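Long-range contact in probable starch synthase 4, chloroplastic/amyloplastic (Arabidopsis thaliana, PDB 6GNE), which belongs to the starch synthase family of GT-B-fold glycosyltransferases and binds adenosine-5'-diphosphate in a pocket: residues A[381-395]-A[402-416]. Numbering follows the deposited sequence.
Sequences HTIYAASDLFIIPSI and TQMIAMRYGSIPIAR. With ADP (adenosine-5'-diphosphate), chain F.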
ATOM      1  N   HIS A 381     -13.979  -3.900  -6.355  1.00 33.48           N
ATOM      2  CA  HIS A 381     -14.315  -3.175  -7.581  1.00 33.47           C
ATOM      3  C   HIS A 381     -15.770  -2.721  -7.611  1.00 33.42           C
ATOM      4  O   HIS A 381     -16.023  -1.542  -7.791  1.00 33.20           O
ATOM      5  CB  HIS A 381     -13.955  -3.971  -8.828  1.00 34.79           C
ATOM      6  CG  HIS A 381     -12.484  -4.012  -9.121  1.00 34.73           C
ATOM      7  ND1 HIS A 381     -11.882  -3.162 -10.015  1.00 33.74           N
ATOM      8  CD2 HIS A 381     -11.496  -4.798  -8.627  1.00 35.15           C
ATOM      9  CE1 HIS A 381     -10.592  -3.426 -10.066  1.00 34.06           C
ATOM     10  NE2 HIS A 381     -10.329  -4.409  -9.230  1.00 33.94           N
ATOM     11  N   THR A 382     -16.716  -3.636  -7.415  1.00 35.51           N
ATOM     12  CA  THR A 382     -18.149  -3.293  -7.506  1.00 36.72           C
ATOM     13  C   THR A 382     -18.575  -2.352  -6.377  1.00 35.93           C
ATOM     14  O   THR A 382     -19.481  -1.540  -6.563  1.00 36.29           O
ATOM     15  CB  THR A 382     -19.072  -4.543  -7.545  1.00 40.14           C
ATOM     16  OG1 THR A 382     -18.780  -5.413  -6.441  1.00 42.79           O
ATOM     17  CG2 THR A 382     -18.869  -5.361  -8.824  1.00 41.37           C
ATOM     18  N   ILE A 383     -17.912  -2.423  -5.215  1.00 35.35           N
ATOM     19  CA  ILE A 383     -18.224  -1.516  -4.095  1.00 33.70           C
ATOM     20  C   ILE A 383     -17.787  -0.101  -4.360  1.00 32.28           C
ATOM     21  O   ILE A 383     -18.553   0.829  -4.090  1.00 33.96           O
ATOM     22  CB  ILE A 383     -17.706  -2.033  -2.734  1.00 32.81           C
ATOM     23  CG1 ILE A 383     -18.558  -3.220  -2.285  1.00 33.74           C
ATOM     24  CG2 ILE A 383     -17.768  -0.943  -1.677  1.00 32.25           C
ATOM     25  CD1 ILE A 383     -17.970  -3.995  -1.125  1.00 34.52           C
ATOM     26  N   TYR A 384     -16.577   0.081  -4.872  1.00 31.84           N
ATOM     27  CA  TYR A 384     -16.121   1.425  -5.290  1.00 31.04           C
ATOM     28  C   TYR A 384     -17.111   1.979  -6.337  1.00 32.13           C
ATOM     29  O   TYR A 384     -17.574   3.114  -6.221  1.00 33.86           O
ATOM     30  CB  TYR A 384     -14.714   1.400  -5.892  1.00 30.73           C
ATOM     31  CG  TYR A 384     -13.564   1.152  -4.926  1.00 30.54           C
ATOM     32  CD1 TYR A 384     -13.285   2.044  -3.877  1.00 29.94           C
ATOM     33  CD2 TYR A 384     -12.712   0.053  -5.088  1.00 31.03           C
ATOM     34  CE1 TYR A 384     -12.220   1.836  -3.002  1.00 29.04           C
ATOM     35  CE2 TYR A 384     -11.633  -0.172  -4.208  1.00 31.44           C
ATOM     36  CZ  TYR A 384     -11.381   0.721  -3.167  1.00 29.67           C
ATOM     37  OH  TYR A 384     -10.313   0.490  -2.328  1.00 27.87           O
ATOM     38  N   ALA A 385     -17.447   1.185  -7.343  1.00 31.54           N
ATOM     39  CA  ALA A 385     -18.352   1.614  -8.392  1.00 32.48           C
ATOM     40  C   ALA A 385     -19.735   1.989  -7.876  1.00 33.26           C
ATOM     41  O   ALA A 385     -20.258   3.052  -8.228  1.00 33.32           O
ATOM     42  CB  ALA A 385     -18.497   0.514  -9.434  1.00 33.74           C
ATOM     43  N   ALA A 386     -20.322   1.115  -7.050  1.00 33.36           N
ATOM     44  CA  ALA A 386     -21.686   1.312  -6.568  1.00 35.06           C
ATOM     45  C   ALA A 386     -21.865   2.465  -5.565  1.00 33.67           C
ATOM     46  O   ALA A 386     -22.912   3.090  -5.533  1.00 33.33           O
ATOM     47  CB  ALA A 386     -22.226   0.022  -5.957  1.00 36.08           C
ATOM     48  N   SER A 387     -20.854   2.725  -4.758  1.00 32.48           N
ATOM     49  CA  SER A 387     -21.020   3.597  -3.600  1.00 33.20           C
ATOM     50  C   SER A 387     -21.080   5.075  -4.010  1.00 32.65           C
ATOM     51  O   SER A 387     -20.448   5.476  -4.978  1.00 32.96           O
ATOM     52  CB  SER A 387     -19.901   3.343  -2.575  1.00 32.26           C
ATOM     53  OG  SER A 387     -18.639   3.697  -3.097  1.00 31.41           O
ATOM     54  N   ASP A 388     -21.870   5.850  -3.271  1.00 32.42           N
ATOM     55  CA  ASP A 388     -21.935   7.297  -3.414  1.00 32.04           C
ATOM     56  C   ASP A 388     -20.921   7.998  -2.523  1.00 31.20           C
ATOM     57  O   ASP A 388     -20.434   9.096  -2.858  1.00 29.46           O
ATOM     58  CB  ASP A 388     -23.299   7.784  -3.028  1.00 32.99           C
ATOM     59  CG  ASP A 388     -24.366   7.148  -3.852  1.00 35.13           C
ATOM     60  OD1 ASP A 388     -24.315   7.322  -5.092  1.00 36.28           O
ATOM     61  OD2 ASP A 388     -25.206   6.429  -3.257  1.00 36.49           O
ATOM     62  N   LEU A 389     -20.634   7.366  -1.383  1.00 30.23           N
ATOM     63  CA  LEU A 389     -19.738   7.898  -0.388  1.00 29.85           C
ATOM     64  C   LEU A 389     -18.796   6.784   0.064  1.00 28.65           C
ATOM     65  O   LEU A 389     -19.159   5.605   0.067  1.00 26.79           O
ATOM     66  CB  LEU A 389     -20.561   8.401   0.802  1.00 30.70           C
ATOM     67  CG  LEU A 389     -21.450   9.627   0.569  1.00 31.69           C
ATOM     68  CD1 LEU A 389     -22.404   9.892   1.705  1.00 32.36           C
ATOM     69  CD2 LEU A 389     -20.567  10.839   0.405  1.00 32.31           C
ATOM     70  N   PHE A 390     -17.604   7.190   0.482  1.00 28.58           N
ATOM     71  CA  PHE A 390     -16.549   6.271   0.898  1.00 28.85           C
ATOM     72  C   PHE A 390     -15.808   6.832   2.106  1.00 29.05           C
ATOM     73  O   PHE A 390     -15.301   7.959   2.048  1.00 28.15           O
ATOM     74  CB  PHE A 390     -15.563   6.032  -0.253  1.00 28.87           C
ATOM     75  CG  PHE A 390     -14.607   4.915   0.023  1.00 28.89           C
ATOM     76  CD1 PHE A 390     -13.420   5.149   0.715  1.00 28.39           C
ATOM     77  CD2 PHE A 390     -14.925   3.608  -0.340  1.00 30.25           C
ATOM     78  CE1 PHE A 390     -12.555   4.126   1.027  1.00 28.22           C
ATOM     79  CE2 PHE A 390     -14.043   2.558  -0.055  1.00 30.17           C
ATOM     80  CZ  PHE A 390     -12.858   2.822   0.634  1.00 29.41           C
ATOM     81  N   ILE A 391     -15.705   6.046   3.180  1.00 30.18           N
ATOM     82  CA  ILE A 391     -15.135   6.573   4.434  1.00 30.86           C
ATOM     83  C   ILE A 391     -13.719   6.070   4.738  1.00 30.11           C
ATOM     84  O   ILE A 391     -13.452   4.885   4.601  1.00 31.58           O
ATOM     85  CB  ILE A 391     -16.058   6.322   5.649  1.00 31.40           C
ATOM     86  CG1 ILE A 391     -16.344   4.832   5.879  1.00 31.59           C
ATOM     87  CG2 ILE A 391     -17.352   7.101   5.497  1.00 32.25           C
ATOM     88  CD1 ILE A 391     -16.578   4.525   7.350  1.00 31.99           C
ATOM     89  N   ILE A 392     -12.850   6.976   5.166  1.00 29.89           N
ATOM     90  CA  ILE A 392     -11.468   6.661   5.564  1.00 30.98           C
ATOM     91  C   ILE A 392     -11.189   7.479   6.843  1.00 30.07           C
ATOM     92  O   ILE A 392     -10.514   8.524   6.829  1.00 30.43           O
ATOM     93  CB  ILE A 392     -10.368   6.998   4.475  1.00 32.07           C
ATOM     94  CG1 ILE A 392     -10.931   7.016   3.056  1.00 34.18           C
ATOM     95  CG2 ILE A 392      -9.189   6.025   4.531  1.00 31.01           C
ATOM     96  CD1 ILE A 392     -11.763   8.236   2.707  1.00 36.15           C
ATOM     97  N   PRO A 393     -11.706   7.025   7.961  1.00 28.75           N
ATOM     98  CA  PRO A 393     -11.555   7.803   9.177  1.00 29.41           C
ATOM     99  C   PRO A 393     -10.318   7.391   9.983  1.00 29.33           C
ATOM    100  O   PRO A 393     -10.428   7.071  11.184  1.00 29.36           O
ATOM    101  CB  PRO A 393     -12.846   7.473   9.910  1.00 29.94           C
ATOM    102  CG  PRO A 393     -12.999   6.039   9.608  1.00 29.71           C
ATOM    103  CD  PRO A 393     -12.652   5.933   8.149  1.00 28.98           C
ATOM    104  N   SER A 394      -9.152   7.408   9.332  1.00 28.41           N
ATOM    105  CA  SER A 394      -7.932   6.789   9.888  1.00 29.03           C
ATOM    106  C   SER A 394      -7.362   7.557  11.083  1.00 30.17           C
ATOM    107  O   SER A 394      -7.407   8.791  11.124  1.00 28.51           O
ATOM    108  CB  SER A 394      -6.867   6.640   8.795  1.00 28.43           C
ATOM    109  OG  SER A 394      -7.381   5.963   7.657  1.00 27.95           O
ATOM    110  N   ILE A 395      -6.836   6.813  12.056  1.00 31.79           N
ATOM    111  CA  ILE A 395      -6.088   7.422  13.165  1.00 34.69           C
ATOM    112  C   ILE A 395      -4.792   8.018  12.607  1.00 35.54           C
ATOM    113  O   ILE A 395      -4.418   9.126  12.946  1.00 36.89           O
ATOM    114  CB  ILE A 395      -5.810   6.398  14.299  1.00 36.32           C
ATOM    115  CG1 ILE A 395      -7.135   5.807  14.848  1.00 37.19           C
ATOM    116  CG2 ILE A 395      -5.002   7.023  15.436  1.00 37.32           C
ATOM    117  CD1 ILE A 395      -8.180   6.831  15.250  1.00 37.12           C
ATOM    118  N   THR A 402      -7.254   3.887  -1.129  1.00 28.44           N
ATOM    119  CA  THR A 402      -8.678   3.645  -1.309  1.00 29.43           C
ATOM    120  C   THR A 402      -9.478   4.930  -1.592  1.00 28.88           C
ATOM    121  O   THR A 402     -10.445   4.906  -2.354  1.00 28.03           O
ATOM    122  CB  THR A 402      -9.250   2.947  -0.102  1.00 30.16           C
ATOM    123  OG1 THR A 402      -9.044   3.767   1.060  1.00 29.23           O
ATOM    124  CG2 THR A 402      -8.612   1.537   0.074  1.00 30.96           C
ATOM    125  N   GLN A 403      -9.051   6.045  -1.003  1.00 28.17           N
ATOM    126  CA  GLN A 403      -9.685   7.330  -1.300  1.00 28.81           C
ATOM    127  C   GLN A 403      -9.443   7.776  -2.753  1.00 29.31           C
ATOM    128  O   GLN A 403     -10.294   8.414  -3.360  1.00 30.29           O
ATOM    129  CB  GLN A 403      -9.234   8.432  -0.318  1.00 29.65           C
ATOM    130  CG  GLN A 403      -7.899   9.157  -0.592  1.00 29.34           C
ATOM    131  CD  GLN A 403      -6.690   8.408  -0.075  1.00 30.21           C
ATOM    132  OE1 GLN A 403      -6.757   7.206   0.253  1.00 31.98           O
ATOM    133  NE2 GLN A 403      -5.569   9.116   0.023  1.00 30.50           N
ATOM    134  N   MET A 404      -8.277   7.440  -3.299  1.00 28.76           N
ATOM    135  CA  MET A 404      -7.966   7.749  -4.681  1.00 29.32           C
ATOM    136  C   MET A 404      -8.789   6.855  -5.621  1.00 29.56           C
ATOM    137  O   MET A 404      -9.380   7.356  -6.598  1.00 31.03           O
ATOM    138  CB  MET A 404      -6.482   7.585  -4.957  1.00 29.57           C
ATOM    139  CG  MET A 404      -5.593   8.467  -4.087  1.00 29.97           C
ATOM    140  SD  MET A 404      -3.853   8.389  -4.505  1.00 30.45           S
ATOM    141  CE  MET A 404      -3.099   9.161  -3.097  1.00 30.06           C
ATOM    142  N   ILE A 405      -8.878   5.565  -5.294  1.00 27.58           N
ATOM    143  CA  ILE A 405      -9.665   4.639  -6.099  1.00 27.61           C
ATOM    144  C   ILE A 405     -11.123   5.054  -6.026  1.00 27.96           C
ATOM    145  O   ILE A 405     -11.788   5.120  -7.069  1.00 29.52           O
ATOM    146  CB  ILE A 405      -9.523   3.159  -5.636  1.00 27.93           C
ATOM    147  CG1 ILE A 405      -8.052   2.676  -5.688  1.00 27.80           C
ATOM    148  CG2 ILE A 405     -10.391   2.222  -6.474  1.00 28.01           C
ATOM    149  CD1 ILE A 405      -7.804   1.384  -4.956  1.00 27.52           C
ATOM    150  N   ALA A 406     -11.639   5.338  -4.822  1.00 25.98           N
ATOM    151  CA  ALA A 406     -13.023   5.777  -4.701  1.00 26.04           C
ATOM    152  C   ALA A 406     -13.325   6.971  -5.622  1.00 26.78           C
ATOM    153  O   ALA A 406     -14.281   6.933  -6.396  1.00 27.94           O
ATOM    154  CB  ALA A 406     -13.356   6.119  -3.265  1.00 25.82           C
ATOM    155  N   MET A 407     -12.505   8.014  -5.563  1.00 26.65           N
ATOM    156  CA  MET A 407     -12.734   9.187  -6.407  1.00 28.28           C
ATOM    157  C   MET A 407     -12.627   8.876  -7.914  1.00 29.80           C
ATOM    158  O   MET A 407     -13.363   9.420  -8.737  1.00 30.02           O
ATOM    159  CB  MET A 407     -11.759  10.293  -6.036  1.00 28.34           C
ATOM    160  CG  MET A 407     -12.112  10.948  -4.719  1.00 28.07           C
ATOM    161  SD  MET A 407     -11.163  12.411  -4.355  1.00 28.93           S
ATOM    162  CE  MET A 407      -9.605  11.692  -3.853  1.00 27.58           C
ATOM    163  N   ARG A 408     -11.726   7.971  -8.260  1.00 30.46           N
ATOM    164  CA  ARG A 408     -11.596   7.507  -9.627  1.00 32.81           C
ATOM    165  C   ARG A 408     -12.897   6.862 -10.109  1.00 33.08           C
ATOM    166  O   ARG A 408     -13.242   7.010 -11.268  1.00 33.96           O
ATOM    167  CB  ARG A 408     -10.408   6.534  -9.721  1.00 34.13           C
ATOM    168  CG  ARG A 408     -10.172   5.822 -11.041  1.00 35.50           C
ATOM    169  CD  ARG A 408      -9.766   6.792 -12.122  1.00 37.95           C
ATOM    170  NE  ARG A 408      -9.197   6.075 -13.262  1.00 40.96           N
ATOM    171  CZ  ARG A 408      -9.212   6.480 -14.535  1.00 41.76           C
ATOM    172  NH1 ARG A 408      -9.771   7.622 -14.877  1.00 41.40           N
ATOM    173  NH2 ARG A 408      -8.627   5.732 -15.473  1.00 42.11           N
ATOM    174  N   TYR A 409     -13.600   6.172  -9.212  1.00 32.52           N
ATOM    175  CA  TYR A 409     -14.886   5.517  -9.496  1.00 33.54           C
ATOM    176  C   TYR A 409     -16.093   6.391  -9.099  1.00 33.09           C
ATOM    177  O   TYR A 409     -17.225   5.908  -9.018  1.00 33.58           O
ATOM    178  CB  TYR A 409     -14.939   4.136  -8.792  1.00 33.36           C
ATOM    179  CG  TYR A 409     -14.112   3.083  -9.486  1.00 34.51           C
ATOM    180  CD1 TYR A 409     -12.735   3.163  -9.517  1.00 34.98           C
ATOM    181  CD2 TYR A 409     -14.707   2.011 -10.153  1.00 37.29           C
ATOM    182  CE1 TYR A 409     -11.968   2.200 -10.178  1.00 36.56           C
ATOM    183  CE2 TYR A 409     -13.945   1.042 -10.827  1.00 37.20           C
ATOM    184  CZ  TYR A 409     -12.582   1.150 -10.833  1.00 36.73           C
ATOM    185  OH  TYR A 409     -11.806   0.231 -11.466  1.00 37.92           O
ATOM    186  N   GLY A 410     -15.853   7.673  -8.864  1.00 32.54           N
ATOM    187  CA  GLY A 410     -16.902   8.631  -8.583  1.00 32.90           C
ATOM    188  C   GLY A 410     -17.496   8.632  -7.179  1.00 32.48           C
ATOM    189  O   GLY A 410     -18.480   9.355  -6.957  1.00 32.60           O
ATOM    190  N   SER A 411     -16.937   7.833  -6.256  1.00 31.19           N
ATOM    191  CA  SER A 411     -17.433   7.775  -4.883  1.00 31.55           C
ATOM    192  C   SER A 411     -16.709   8.853  -4.073  1.00 31.22           C
ATOM    193  O   SER A 411     -15.476   8.912  -4.090  1.00 31.47           O
ATOM    194  CB  SER A 411     -17.214   6.374  -4.292  1.00 31.33           C
ATOM    195  OG  SER A 411     -17.782   6.210  -2.997  1.00 31.18           O
ATOM    196  N   ILE A 412     -17.464   9.685  -3.370  1.00 31.34           N
ATOM    197  CA  ILE A 412     -16.916  10.882  -2.702  1.00 31.02           C
ATOM    198  C   ILE A 412     -16.429  10.598  -1.296  1.00 29.30           C
ATOM    199  O   ILE A 412     -17.180  10.082  -0.493  1.00 29.95           O
ATOM    200  CB  ILE A 412     -17.958  11.995  -2.645  1.00 32.07           C
ATOM    201  CG1 ILE A 412     -18.437  12.330  -4.077  1.00 34.15           C
ATOM    202  CG2 ILE A 412     -17.399  13.229  -1.954  1.00 32.88           C
ATOM    203  CD1 ILE A 412     -17.325  12.664  -5.071  1.00 34.88           C
ATOM    204  N   PRO A 413     -15.162  10.915  -0.997  1.00 29.40           N
ATOM    205  CA  PRO A 413     -14.576  10.460   0.243  1.00 29.66           C
ATOM    206  C   PRO A 413     -14.930  11.310   1.444  1.00 30.51           C
ATOM    207  O   PRO A 413     -15.151  12.516   1.331  1.00 32.37           O
ATOM    208  CB  PRO A 413     -13.057  10.539  -0.010  1.00 29.18           C
ATOM    209  CG  PRO A 413     -12.916  11.588  -1.024  1.00 29.95           C
ATOM    210  CD  PRO A 413     -14.134  11.477  -1.884  1.00 30.37           C
ATOM    211  N   ILE A 414     -14.963  10.647   2.585  1.00 30.10           N
ATOM    212  CA  ILE A 414     -15.068  11.274   3.874  1.00 30.60           C
ATOM    213  C   ILE A 414     -13.866  10.761   4.668  1.00 30.27           C
ATOM    214  O   ILE A 414     -13.781   9.570   4.973  1.00 27.40           O
ATOM    215  CB  ILE A 414     -16.380  10.889   4.610  1.00 31.65           C
ATOM    216  CG1 ILE A 414     -17.608  11.178   3.714  1.00 31.89           C
ATOM    217  CG2 ILE A 414     -16.441  11.552   5.997  1.00 31.16           C
ATOM    218  CD1 ILE A 414     -18.912  10.740   4.319  1.00 33.17           C
ATOM    219  N   ALA A 415     -12.967  11.680   5.025  1.00 30.68           N
ATOM    220  CA  ALA A 415     -11.646  11.326   5.482  1.00 30.06           C
ATOM    221  C   ALA A 415     -11.208  12.167   6.658  1.00 31.20           C
ATOM    222  O   ALA A 415     -11.515  13.358   6.730  1.00 30.97           O
ATOM    223  CB  ALA A 415     -10.655  11.508   4.341  1.00 29.33           C
ATOM    224  N   ARG A 416     -10.423  11.565   7.546  1.00 31.61           N
ATOM    225  CA  ARG A 416      -9.779  12.333   8.591  1.00 32.88           C
ATOM    226  C   ARG A 416      -8.522  13.030   8.054  1.00 32.11           C
ATOM    227  O   ARG A 416      -7.828  12.466   7.230  1.00 31.89           O
ATOM    228  CB  ARG A 416      -9.468  11.471   9.807  1.00 33.48           C
ATOM    229  CG  ARG A 416      -9.384  12.311  11.094  1.00 35.29           C
ATOM    230  CD  ARG A 416      -9.104  11.480  12.329  1.00 35.33           C
ATOM    231  NE  ARG A 416      -7.678  11.223  12.447  1.00 34.43           N
ATOM    232  CZ  ARG A 416      -6.798  12.030  13.014  1.00 33.65           C
ATOM    233  NH1 ARG A 416      -5.536  11.655  13.055  1.00 33.52           N
ATOM    234  NH2 ARG A 416      -7.156  13.185  13.536  1.00 34.45           N
TER
HETATM  235  PB  ADP F 601      -3.213  -0.278   3.556  1.00 27.46           P
HETATM  236  O1B ADP F 601      -1.930  -0.339   2.781  1.00 28.85           O
HETATM  237  O2B ADP F 601      -4.068  -1.512   3.537  1.00 27.40           O
HETATM  238  O3B ADP F 601      -2.970   0.200   4.968  1.00 28.09           O
HETATM  239  PA  ADP F 601      -4.018   1.377   1.334  1.00 28.50           P
HETATM  240  O1A ADP F 601      -5.189   2.298   1.145  1.00 29.64           O
HETATM  241  O2A ADP F 601      -2.673   1.988   1.036  1.00 30.69           O
HETATM  242  O3A ADP F 601      -4.126   0.841   2.848  1.00 27.33           O
HETATM  243  O5' ADP F 601      -4.156   0.061   0.423  1.00 28.95           O
HETATM  244  C5' ADP F 601      -5.286  -0.808   0.505  1.00 29.36           C
HETATM  245  C4' ADP F 601      -5.507  -1.676  -0.748  1.00 28.85           C
HETATM  246  O4' ADP F 601      -6.023  -2.960  -0.364  1.00 28.56           O
HETATM  247  C3' ADP F 601      -6.558  -1.121  -1.686  1.00 28.13           C
HETATM  248  O3' ADP F 601      -6.293  -1.598  -2.995  1.00 27.88           O
HETATM  249  C2' ADP F 601      -7.838  -1.746  -1.196  1.00 27.70           C
HETATM  250  O2' ADP F 601      -8.842  -1.806  -2.194  1.00 28.75           O
HETATM  251  C1' ADP F 601      -7.361  -3.120  -0.832  1.00 28.36           C
HETATM  252  N9  ADP F 601      -8.150  -3.765   0.241  1.00 29.82           N
HETATM  253  C8  ADP F 601      -8.078  -3.526   1.556  1.00 29.22           C
HETATM  254  N7  ADP F 601      -8.915  -4.344   2.233  1.00 29.29           N
HETATM  255  C5  ADP F 601      -9.538  -5.131   1.341  1.00 29.69           C
HETATM  256  C6  ADP F 601     -10.563  -6.220   1.376  1.00 29.92           C
HETATM  257  N6  ADP F 601     -11.097  -6.619   2.557  1.00 28.33           N
HETATM  258  N1  ADP F 601     -10.930  -6.774   0.185  1.00 29.74           N
HETATM  259  C2  ADP F 601     -10.397  -6.341  -0.987  1.00 30.03           C
HETATM  260  N3  ADP F 601      -9.481  -5.363  -1.074  1.00 29.05           N
HETATM  261  C4  ADP F 601      -9.027  -4.736   0.030  1.00 29.65           C
HETATM  262  O   HOH W   1     -20.718   9.592  -5.511  1.00 23.21           O
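Tyr384 lays one face of its ring on Ile405, whose CG2 sits 3.4 Å from the ring centroid and only 11° off the normal, a CH-pi contact. With CG anti to the carbonyl carbon (chi1 -71°), the ring reaches along helix 402-408 until its OH meets O2' of ADP at 2.7 Å in a hydrogen bond; this ribose hydroxyl lies at the ring's edge. Thr402 crosses the tyrosine at about a right angle, its CG2 beside Tyr384 OH, and its backbone N gives a weak hydrogen bond to the alpha-phosphate. Phe390, its CG anti to the backbone N (chi1 -169°), meets Ala406 CB at 3.7 Å from CG, while Thr402 O lies over one ring face, offset toward the rim. Such packing illustrates the beta-alpha-beta unit of a Rossmann-like GT-B domain: helix 402-408 runs back antiparallel to strand 389-392, and strand 412-416 pairs parallel beside it. Phe390 and Ile392 face the helix; on the opposite face Leu389 packs on Ile412, and Ile391 on Ile414; Leu389 and Ile412 also touch helix 466-477. At the strand entry Ser387 OG and Ser411 OG are hydrogen-bonded at 2.7 Å. Ending strand 412-416, Arg416 donates from NE to Ser394 O (2.8 Å, almost in the guanidinium plane) and from NH1 to Ile395 O; NH2 is hydrogen-bonded to Gln444 O.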